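Local coordinates for CLIP-associating protein (Drosophila melanogaster, PDB 4G3A) that tracks microtubule plus ends and stabilises dynamic microtubules, serving mitotic spindle formation, kinetochore attachment and tubulin incorporation during poleward flux, at residues T45-G48 with F49-D52; G53-P56 with W57-G60; E71-S74 with E75-K78; A110-L113 with L114-L117; C174-L177 with G178-T181. All coordinates share one frame; numbering follows the deposited sequence.

All five contacts lie in the all-helical N-terminal TOG-like domain; each pairs adjoining segments, spanning one helical turn or a helix end, so none closes a long loop, and they follow one another without nesting or crossing. Interaction 1 starts helix 47-58 and interaction 2 finishes it, their centres about 13 Å apart. Interaction 3 lies in helix 63-80, the second helix of HEAT repeat 1, and packs on both through F73 and L76. Interaction 4, in helix 104-119 of HEAT repeat 2, meets interaction 3 through L113 and D116 and so ties two repeats together. Interaction 5 turns the chain out of helix 170-175 in HEAT repeat 3, its centre about 41 Å from that of interaction 1.

Interaction 1 of 5, residues T45-G48 with F49-D52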
# COMPACT_ATOMS: atom_id res chain seq x y z
N THR A 45 -9.37 -26.76 4.34
CA THR A 45 -8.66 -27.53 5.35
C THR A 45 -7.87 -26.63 6.28
O THR A 45 -8.00 -26.72 7.50
CB THR A 45 -7.71 -28.55 4.70
OG1 THR A 45 -8.47 -29.60 4.10
CG2 THR A 45 -6.77 -29.14 5.75
N ASP A 46 -7.05 -25.77 5.69
CA ASP A 46 -6.20 -24.86 6.45
C ASP A 46 -5.93 -23.63 5.59
O ASP A 46 -5.33 -23.73 4.52
CB ASP A 46 -4.89 -25.55 6.84
CG ASP A 46 -4.07 -24.74 7.83
OD1 ASP A 46 -4.22 -23.49 7.87
OD2 ASP A 46 -3.26 -25.36 8.56
N MSE A 47 -6.38 -22.47 6.07
CA MSE A 47 -6.24 -21.22 5.33
C MSE A 47 -4.78 -20.90 5.03
O MSE A 47 -4.45 -20.36 3.98
CB MSE A 47 -6.90 -20.08 6.10
CG MSE A 47 -6.75 -18.71 5.46
SE MSE A 47 -7.46 -18.62 3.64
CE MSE A 47 -9.36 -18.79 4.04
N GLY A 48 -3.90 -21.25 5.97
CA GLY A 48 -2.47 -21.05 5.79
C GLY A 48 -1.95 -21.68 4.52
O GLY A 48 -1.03 -21.16 3.89
N PHE A 49 -2.55 -22.79 4.12
CA PHE A 49 -2.16 -23.47 2.88
C PHE A 49 -2.41 -22.59 1.66
O PHE A 49 -1.63 -22.60 0.71
CB PHE A 49 -2.90 -24.79 2.72
CG PHE A 49 -2.36 -25.91 3.57
CD1 PHE A 49 -1.02 -26.23 3.54
CD2 PHE A 49 -3.21 -26.65 4.37
CE1 PHE A 49 -0.52 -27.26 4.31
CE2 PHE A 49 -2.73 -27.69 5.14
CZ PHE A 49 -1.38 -27.99 5.11
N LEU A 50 -3.51 -21.84 1.68
CA LEU A 50 -3.80 -20.95 0.57
C LEU A 50 -2.83 -19.79 0.58
O LEU A 50 -2.33 -19.38 -0.47
CB LEU A 50 -5.24 -20.44 0.62
CG LEU A 50 -5.57 -19.45 -0.50
CD1 LEU A 50 -5.31 -20.09 -1.86
CD2 LEU A 50 -7.00 -18.97 -0.40
N ILE A 51 -2.56 -19.26 1.77
CA ILE A 51 -1.59 -18.17 1.94
C ILE A 51 -0.23 -18.57 1.41
O ILE A 51 0.39 -17.83 0.65
CB ILE A 51 -1.43 -17.77 3.41
CG1 ILE A 51 -2.78 -17.33 3.97
CG2 ILE A 51 -0.37 -16.68 3.55
CD1 ILE A 51 -3.38 -16.11 3.25
N ASP A 52 0.23 -19.76 1.81
CA ASP A 52 1.52 -20.27 1.36
C ASP A 52 1.52 -20.41 -0.16
O ASP A 52 2.51 -20.10 -0.81
CB ASP A 52 1.82 -21.62 2.01
CG ASP A 52 1.91 -21.54 3.53
OD1 ASP A 52 2.16 -20.44 4.06
OD2 ASP A 52 1.73 -22.59 4.19
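CB of D46 lies 3.2 Å from CD2 of F49, meeting the ring obliquely; the two side chains cross at about a right angle, with the carboxylate plane turned 71° from the ring. The CG2 methyl of T45 stands at the ring's edge, 4.3 Å from CE2 of F49. F49 N bonds to D46 O at 3.0 Å, the donor lying above the carbonyl plane. Because CG of D46 is anti to its N (chi1 -170°), OD1 of D46 can accept from G48 N at 3.0 Å, making D46 the N-cap of helix 47-58. Within the first turn the selenomethionine M47 and L50 run side by side, with SE of M47 4.1 Å from CD2 of L50. M47 O takes I51 N in its carbonyl plane (N-H...O 166°) and a weak bond from L50 N, while D52 N reaches G48 O at 2.8 Å. Farther out, F49 and L50 pack on I13 of helix 9-18, and L50 and I51 on L76 of helix 63-80. The capping carboxylate therefore supplies an acceptor to an N-H of the first turn, and its negative charge at this helix end is likely to be favoured by the helix dipole.

Interaction 2 of 5, residues G53-P56 with W57-G60; sequences GLMP and WLTG
L54 and W57 cross at a slant, CD2 of the leucine coming to 4.0 Å from CE3 of the indole, neither squarely over a face nor at the edge. One face of the indole has G53 O above it, 4.1 Å from CD1 of W57 and displaced toward the rim. The orientation follows from CG of W57 being anti to its carbonyl carbon (chi1 -71°), which carries the ring back along the helix past G53 and L54. On another flank of the helix the selenomethionine M55, bent at chi2 and chi3, brings its CE methyl to 3.7 Å from CG2 of T59. There M55 O is gripped by two donors of one residue: T59 N at 2.8 Å, nearly in line with the C=O bond, and T59 OG1 at 2.9 Å, from above the carbonyl plane. The hydroxyl can reach back because it sits between the backbone N and the carbonyl carbon (chi1 71°). L58 N bonds to L54 O at 2.9 Å, but P56 has no N-H to give the preceding turn, and the helix kinks there. W57 also packs on K24, A28 and L31 of helix 21-36 and on M16 of helix 9-18, so an alanine here would probably open a gap between these helices and leave L54 CD2 without the indole it rests against. R98 donates to the carbonyls of L58, the last helical residue, and G60 just beyond. A proline kink in the first helix is frequent in HEAT repeats, here HEAT repeat 1 of the N-terminal TOG-like domain.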
# COMPACT_ATOMS: atom_id res chain seq x y z
N GLY A 53 0.40 -20.86 -0.71
CA GLY A 53 0.28 -21.06 -2.15
C GLY A 53 0.36 -19.77 -2.94
O GLY A 53 0.91 -19.74 -4.04
N LEU A 54 -0.20 -18.70 -2.40
CA LEU A 54 -0.23 -17.42 -3.09
C LEU A 54 1.17 -16.79 -3.15
O LEU A 54 1.46 -15.98 -4.02
CB LEU A 54 -1.20 -16.46 -2.40
CG LEU A 54 -2.69 -16.78 -2.52
CD1 LEU A 54 -3.51 -15.92 -1.59
CD2 LEU A 54 -3.15 -16.61 -3.96
N MSE A 55 2.02 -17.17 -2.20
CA MSE A 55 3.31 -16.51 -2.01
C MSE A 55 4.25 -16.58 -3.23
O MSE A 55 4.82 -15.56 -3.62
CB MSE A 55 4.00 -17.01 -0.74
CG MSE A 55 3.29 -16.56 0.53
SE MSE A 55 3.13 -14.60 0.63
CE MSE A 55 5.01 -14.18 0.33
N PRO A 56 4.40 -17.77 -3.83
CA PRO A 56 5.20 -17.85 -5.06
C PRO A 56 4.62 -17.01 -6.21
O PRO A 56 5.37 -16.54 -7.06
CB PRO A 56 5.17 -19.34 -5.41
CG PRO A 56 4.98 -20.02 -4.10
CD PRO A 56 4.08 -19.11 -3.31
N TRP A 57 3.30 -16.85 -6.24
CA TRP A 57 2.67 -16.02 -7.25
C TRP A 57 3.05 -14.55 -6.99
O TRP A 57 3.47 -13.82 -7.88
CB TRP A 57 1.15 -16.17 -7.17
CG TRP A 57 0.60 -17.50 -7.64
CD1 TRP A 57 1.31 -18.63 -7.94
CD2 TRP A 57 -0.78 -17.82 -7.86
NE1 TRP A 57 0.46 -19.63 -8.33
CE2 TRP A 57 -0.83 -19.17 -8.29
CE3 TRP A 57 -1.98 -17.11 -7.73
CZ2 TRP A 57 -2.03 -19.81 -8.59
CZ3 TRP A 57 -3.17 -17.75 -8.03
CH2 TRP A 57 -3.19 -19.08 -8.46
N LEU A 58 2.87 -14.13 -5.74
CA LEU A 58 3.14 -12.75 -5.37
C LEU A 58 4.62 -12.41 -5.56
O LEU A 58 4.95 -11.38 -6.15
CB LEU A 58 2.74 -12.52 -3.92
CG LEU A 58 3.05 -11.13 -3.36
CD1 LEU A 58 2.26 -10.09 -4.11
CD2 LEU A 58 2.74 -11.10 -1.88
N THR A 59 5.49 -13.29 -5.08
CA THR A 59 6.94 -13.07 -5.17
C THR A 59 7.50 -13.53 -6.52
O THR A 59 8.72 -13.62 -6.68
CB THR A 59 7.68 -13.81 -4.05
OG1 THR A 59 7.64 -15.22 -4.29
CG2 THR A 59 7.04 -13.50 -2.70
N GLY A 60 6.62 -13.80 -7.48
CA GLY A 60 7.02 -14.42 -8.73
C GLY A 60 7.43 -13.47 -9.84
O GLY A 60 7.42 -12.25 -9.67

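Interaction 3 of 5, residues E71-S74 with E75-K78; sequences EAFS and ELIK
E71 O accepts from two directions: from E75 N at 3.0 Å, as the i to i+4 bond of the helix, and from a water at 2.8 Å. The same water donates to OE2 of E75 at 2.6 Å, linking the carbonyl to the carboxylate one turn on. OE2 of E75 is gripped a second time by K78 NZ, in a 2.9 Å salt bridge that arrives on the syn side, 32° out of the carboxylate plane. The two chains reach each other by different shapes: E75 is bent at chi2 (-52°), whereas K78 is extended beyond CG, its CG lying 3.2 Å from S74 O. A leucine in place of E75 would probably cost K78 NZ this salt bridge and leave the water held by E71 O alone among these groups. On the apolar flank CD1 of F73 meets CD1 of L76 at 4.1 Å, the side chains crossing at a slant. I77 CG1 lies against F73 O at 3.2 Å, the same oxygen that takes I77 N. Helix 63-80 is thereby split into distinct flanks. F73 and L76 face I51 and L54 of helix 47-58, and E75 touches L35 of helix 21-36. Toward helix 104-119, F73 packs on L113, while S74 OG forms a probable hydrogen bond with D116 OD2.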
# COMPACT_ATOMS: atom_id res chain seq x y z
N GLU A 71 -4.85 -9.25 -5.72
CA GLU A 71 -6.30 -9.24 -5.74
C GLU A 71 -6.88 -10.36 -4.87
O GLU A 71 -7.89 -10.17 -4.19
CB GLU A 71 -6.80 -9.37 -7.18
CG GLU A 71 -6.48 -8.14 -8.04
CD GLU A 71 -6.90 -8.30 -9.50
OE1 GLU A 71 -6.06 -8.04 -10.38
OE2 GLU A 71 -8.06 -8.67 -9.76
N ALA A 72 -6.22 -11.52 -4.88
CA ALA A 72 -6.68 -12.64 -4.07
C ALA A 72 -6.54 -12.29 -2.60
O ALA A 72 -7.44 -12.56 -1.80
CB ALA A 72 -5.91 -13.91 -4.39
N PHE A 73 -5.40 -11.70 -2.25
CA PHE A 73 -5.18 -11.29 -0.87
C PHE A 73 -6.22 -10.24 -0.49
O PHE A 73 -6.77 -10.28 0.61
CB PHE A 73 -3.75 -10.78 -0.66
CG PHE A 73 -2.72 -11.87 -0.46
CD1 PHE A 73 -2.90 -12.84 0.52
CD2 PHE A 73 -1.56 -11.92 -1.22
CE1 PHE A 73 -1.96 -13.85 0.72
CE2 PHE A 73 -0.61 -12.93 -1.04
CZ PHE A 73 -0.81 -13.89 -0.06
N SER A 74 -6.50 -9.30 -1.38
CA SER A 74 -7.53 -8.30 -1.08
C SER A 74 -8.86 -8.98 -0.73
O SER A 74 -9.54 -8.58 0.23
CB SER A 74 -7.70 -7.32 -2.24
OG SER A 74 -6.76 -6.26 -2.15
N GLU A 75 -9.23 -10.01 -1.49
CA GLU A 75 -10.49 -10.72 -1.23
C GLU A 75 -10.48 -11.46 0.11
O GLU A 75 -11.47 -11.43 0.84
CB GLU A 75 -10.85 -11.66 -2.39
CG GLU A 75 -11.12 -10.92 -3.69
CD GLU A 75 -12.14 -9.80 -3.52
OE1 GLU A 75 -13.17 -10.02 -2.83
OE2 GLU A 75 -11.92 -8.70 -4.07
N LEU A 76 -9.37 -12.10 0.45
CA LEU A 76 -9.21 -12.74 1.76
C LEU A 76 -9.29 -11.71 2.89
O LEU A 76 -9.91 -11.96 3.93
CB LEU A 76 -7.89 -13.51 1.85
CG LEU A 76 -7.74 -14.71 0.92
CD1 LEU A 76 -6.29 -15.18 0.87
CD2 LEU A 76 -8.66 -15.85 1.36
N ILE A 77 -8.65 -10.56 2.69
CA ILE A 77 -8.71 -9.49 3.67
C ILE A 77 -10.16 -9.08 3.90
O ILE A 77 -10.60 -8.95 5.04
CB ILE A 77 -7.90 -8.25 3.23
CG1 ILE A 77 -6.41 -8.54 3.29
CG2 ILE A 77 -8.23 -7.05 4.09
CD1 ILE A 77 -5.62 -7.62 2.40
N LYS A 78 -10.90 -8.88 2.81
CA LYS A 78 -12.30 -8.50 2.91
C LYS A 78 -13.13 -9.54 3.67
O LYS A 78 -13.97 -9.19 4.49
CB LYS A 78 -12.90 -8.25 1.53
CG LYS A 78 -12.33 -7.04 0.83
CD LYS A 78 -12.85 -6.97 -0.58
CE LYS A 78 -11.96 -6.10 -1.43
NZ LYS A 78 -12.47 -6.09 -2.82
O HOH W 1 -9.57 -8.18 -5.08

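Interaction 4 of 5, residues A110-L113 with L114-L117; sequences AQLL and LRDL
L113 and L117 make the tight part of this contact, CD2 of the first lying 3.8 Å from CD1 of the second where their side chains cross at a slant. L113 has CG anti to its backbone N (chi1 -176°), which brings CD2 toward L117 on the following turn. Both L113 and L117 are buried. L112 and R115, on the more open flank, are partly exposed and pack more loosely, CD1 of L112 lying 4.0 Å from NH2 of R115. The guanidinium of R115, folded by a bend at chi3 (-64°), lies with one face over the backbone of the preceding turn: Q111 O is 3.9 Å above its plane and L112 CA also sits over that face, both displaced toward the rim. A water in the guanidinium plane accepts from NH1 of R115 at 3.0 Å and donates to OE1 of Q111 at 2.9 Å, so the two polar chains meet through solvent. The amide of Q111 is fixed by outside partners too, OE1 by T151 and NE2 by E147, which would settle its flip. Beside this, CD1 of L112 touches OD1 of D116 at 3.7 Å, an apolar methyl against a carboxylate whose OD2 has its polar partner in S74. Backbone bonds run through every turn, the shortest from D116 N to L112 O at 2.8 Å. Helix 104-119 stands between its neighbours: L113 packs on F73 of helix 63-80 and V95 of helix 88-98, L117 on I77, and L114 and R115 face T151, N154 and E158 of helix 142-159.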
# COMPACT_ATOMS: atom_id res chain seq x y z
N ALA A 110 -1.57 -3.37 -5.57
CA ALA A 110 -0.79 -3.35 -4.34
C ALA A 110 -1.29 -2.23 -3.41
O ALA A 110 -1.52 -2.45 -2.22
CB ALA A 110 0.68 -3.17 -4.66
N GLN A 111 -1.48 -1.03 -3.97
CA GLN A 111 -1.98 0.08 -3.16
C GLN A 111 -3.37 -0.28 -2.63
O GLN A 111 -3.71 -0.01 -1.48
CB GLN A 111 -2.04 1.36 -3.99
CG GLN A 111 -0.69 2.06 -4.23
CD GLN A 111 -0.25 2.90 -3.04
OE1 GLN A 111 -0.74 2.72 -1.92
NE2 GLN A 111 0.68 3.82 -3.28
N LEU A 112 -4.16 -0.93 -3.47
CA LEU A 112 -5.51 -1.30 -3.07
C LEU A 112 -5.49 -2.34 -1.94
O LEU A 112 -6.27 -2.25 -1.00
CB LEU A 112 -6.33 -1.77 -4.29
CG LEU A 112 -7.78 -2.19 -4.08
CD1 LEU A 112 -8.54 -1.27 -3.13
CD2 LEU A 112 -8.50 -2.29 -5.42
N LEU A 113 -4.59 -3.32 -2.01
CA LEU A 113 -4.41 -4.26 -0.91
C LEU A 113 -4.11 -3.54 0.40
O LEU A 113 -4.65 -3.89 1.47
CB LEU A 113 -3.27 -5.26 -1.23
CG LEU A 113 -3.02 -6.39 -0.22
CD1 LEU A 113 -2.30 -7.62 -0.85
CD2 LEU A 113 -2.25 -5.88 1.01
N LEU A 114 -3.24 -2.52 0.33
CA LEU A 114 -2.92 -1.73 1.52
C LEU A 114 -4.16 -1.00 2.05
O LEU A 114 -4.41 -1.01 3.25
CB LEU A 114 -1.78 -0.74 1.24
CG LEU A 114 -0.43 -1.35 0.87
CD1 LEU A 114 0.57 -0.25 0.51
CD2 LEU A 114 0.10 -2.23 1.99
N ARG A 115 -4.93 -0.38 1.18
CA ARG A 115 -6.15 0.29 1.64
C ARG A 115 -7.15 -0.72 2.24
O ARG A 115 -7.83 -0.43 3.22
CB ARG A 115 -6.78 1.11 0.50
CG ARG A 115 -5.89 2.29 0.06
CD ARG A 115 -6.69 3.33 -0.74
NE ARG A 115 -7.21 2.80 -2.00
CZ ARG A 115 -6.52 2.79 -3.13
NH1 ARG A 115 -5.28 3.26 -3.17
NH2 ARG A 115 -7.06 2.30 -4.24
N ASP A 116 -7.22 -1.91 1.65
CA ASP A 116 -8.12 -2.95 2.14
C ASP A 116 -7.74 -3.40 3.56
O ASP A 116 -8.61 -3.60 4.40
CB ASP A 116 -8.18 -4.14 1.18
CG ASP A 116 -8.93 -3.82 -0.11
OD1 ASP A 116 -9.80 -2.92 -0.12
OD2 ASP A 116 -8.65 -4.48 -1.13
N LEU A 117 -6.45 -3.52 3.83
CA LEU A 117 -6.00 -3.85 5.18
C LEU A 117 -6.57 -2.89 6.22
O LEU A 117 -6.95 -3.28 7.33
CB LEU A 117 -4.47 -3.83 5.27
CG LEU A 117 -3.64 -4.91 4.56
CD1 LEU A 117 -2.15 -4.56 4.58
CD2 LEU A 117 -3.87 -6.30 5.19
O HOH W 2 -3.24 3.87 -1.10

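Interaction 5 of 5, residues C174-L177 with G178-T181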
# COMPACT_ATOMS: atom_id res chain seq x y z
N CYS A 174 10.11 15.53 4.79
CA CYS A 174 10.99 16.64 4.43
C CYS A 174 12.34 16.13 3.89
O CYS A 174 12.88 16.70 2.95
CB CYS A 174 11.18 17.60 5.60
SG CYS A 174 9.75 18.68 5.90
N ALA A 175 12.86 15.05 4.47
CA ALA A 175 14.09 14.44 3.97
C ALA A 175 13.96 14.07 2.50
O ALA A 175 14.93 14.15 1.75
CB ALA A 175 14.47 13.22 4.80
N LEU A 176 12.77 13.63 2.09
CA LEU A 176 12.54 13.27 0.69
C LEU A 176 12.50 14.46 -0.28
O LEU A 176 12.54 14.26 -1.50
CB LEU A 176 11.30 12.39 0.54
CG LEU A 176 11.46 10.99 1.15
CD1 LEU A 176 10.29 10.11 0.77
CD2 LEU A 176 12.76 10.35 0.70
N LEU A 177 12.40 15.69 0.24
CA LEU A 177 12.55 16.88 -0.60
C LEU A 177 13.92 16.90 -1.28
O LEU A 177 14.05 17.43 -2.38
CB LEU A 177 12.36 18.17 0.22
CG LEU A 177 10.94 18.43 0.73
CD1 LEU A 177 10.90 19.62 1.69
CD2 LEU A 177 9.98 18.67 -0.43
N GLY A 178 14.93 16.33 -0.63
CA GLY A 178 16.25 16.22 -1.21
C GLY A 178 16.57 14.85 -1.80
O GLY A 178 17.73 14.47 -1.91
N ASP A 179 15.53 14.11 -2.18
CA ASP A 179 15.71 12.80 -2.81
C ASP A 179 16.52 12.96 -4.10
O ASP A 179 16.42 13.97 -4.78
CB ASP A 179 14.34 12.19 -3.13
CG ASP A 179 14.41 10.69 -3.38
OD1 ASP A 179 14.50 10.29 -4.56
OD2 ASP A 179 14.35 9.93 -2.41
N PRO A 180 17.35 11.96 -4.44
CA PRO A 180 18.12 12.14 -5.68
C PRO A 180 17.24 12.07 -6.93
O PRO A 180 17.72 12.38 -8.01
CB PRO A 180 19.10 10.96 -5.67
CG PRO A 180 18.47 9.95 -4.77
CD PRO A 180 17.74 10.74 -3.71
N THR A 181 15.98 11.67 -6.77
CA THR A 181 15.08 11.47 -7.90
C THR A 181 14.05 12.59 -7.93
O THR A 181 13.44 12.91 -6.91
CB THR A 181 14.33 10.11 -7.76
OG1 THR A 181 15.20 9.04 -8.16
CG2 THR A 181 13.08 10.08 -8.60
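L176 has CG anti to its carbonyl carbon (chi1 -68°) and D179 has CG anti to its backbone N (chi1 -163°), and these settings lay the two side chains alongside each other, pointing the same way. CD2 of L176 then touches OD2 of D179 at 3.5 Å, while CB of D179 rests 3.2 Å from L176 O. The backbone beneath turns through bonds to the third residue back: G178 N donates to A175 O at 3.2 Å and D179 N to L176 O at 3.1 Å. Both donors sit above the carbonyl plane, D179 N by as much as 75°, unlike the straighter bonds of a regular alpha-helix. Past the turn, OD1 of D179 accepts from T181 N at 3.0 Å, an Asx turn that carries the chain round P180 to the N-cap position of helix 182-199. OD2 of D179 is in a salt bridge with R145, and the carbonyl of D179 is held by R185. An aspartate in the turn between the two helices of a repeat, bound to R145 of the neighbouring helix 142-159, is consistent with the Asp-Arg ladder known from HEAT repeats, here in HEAT repeat 3.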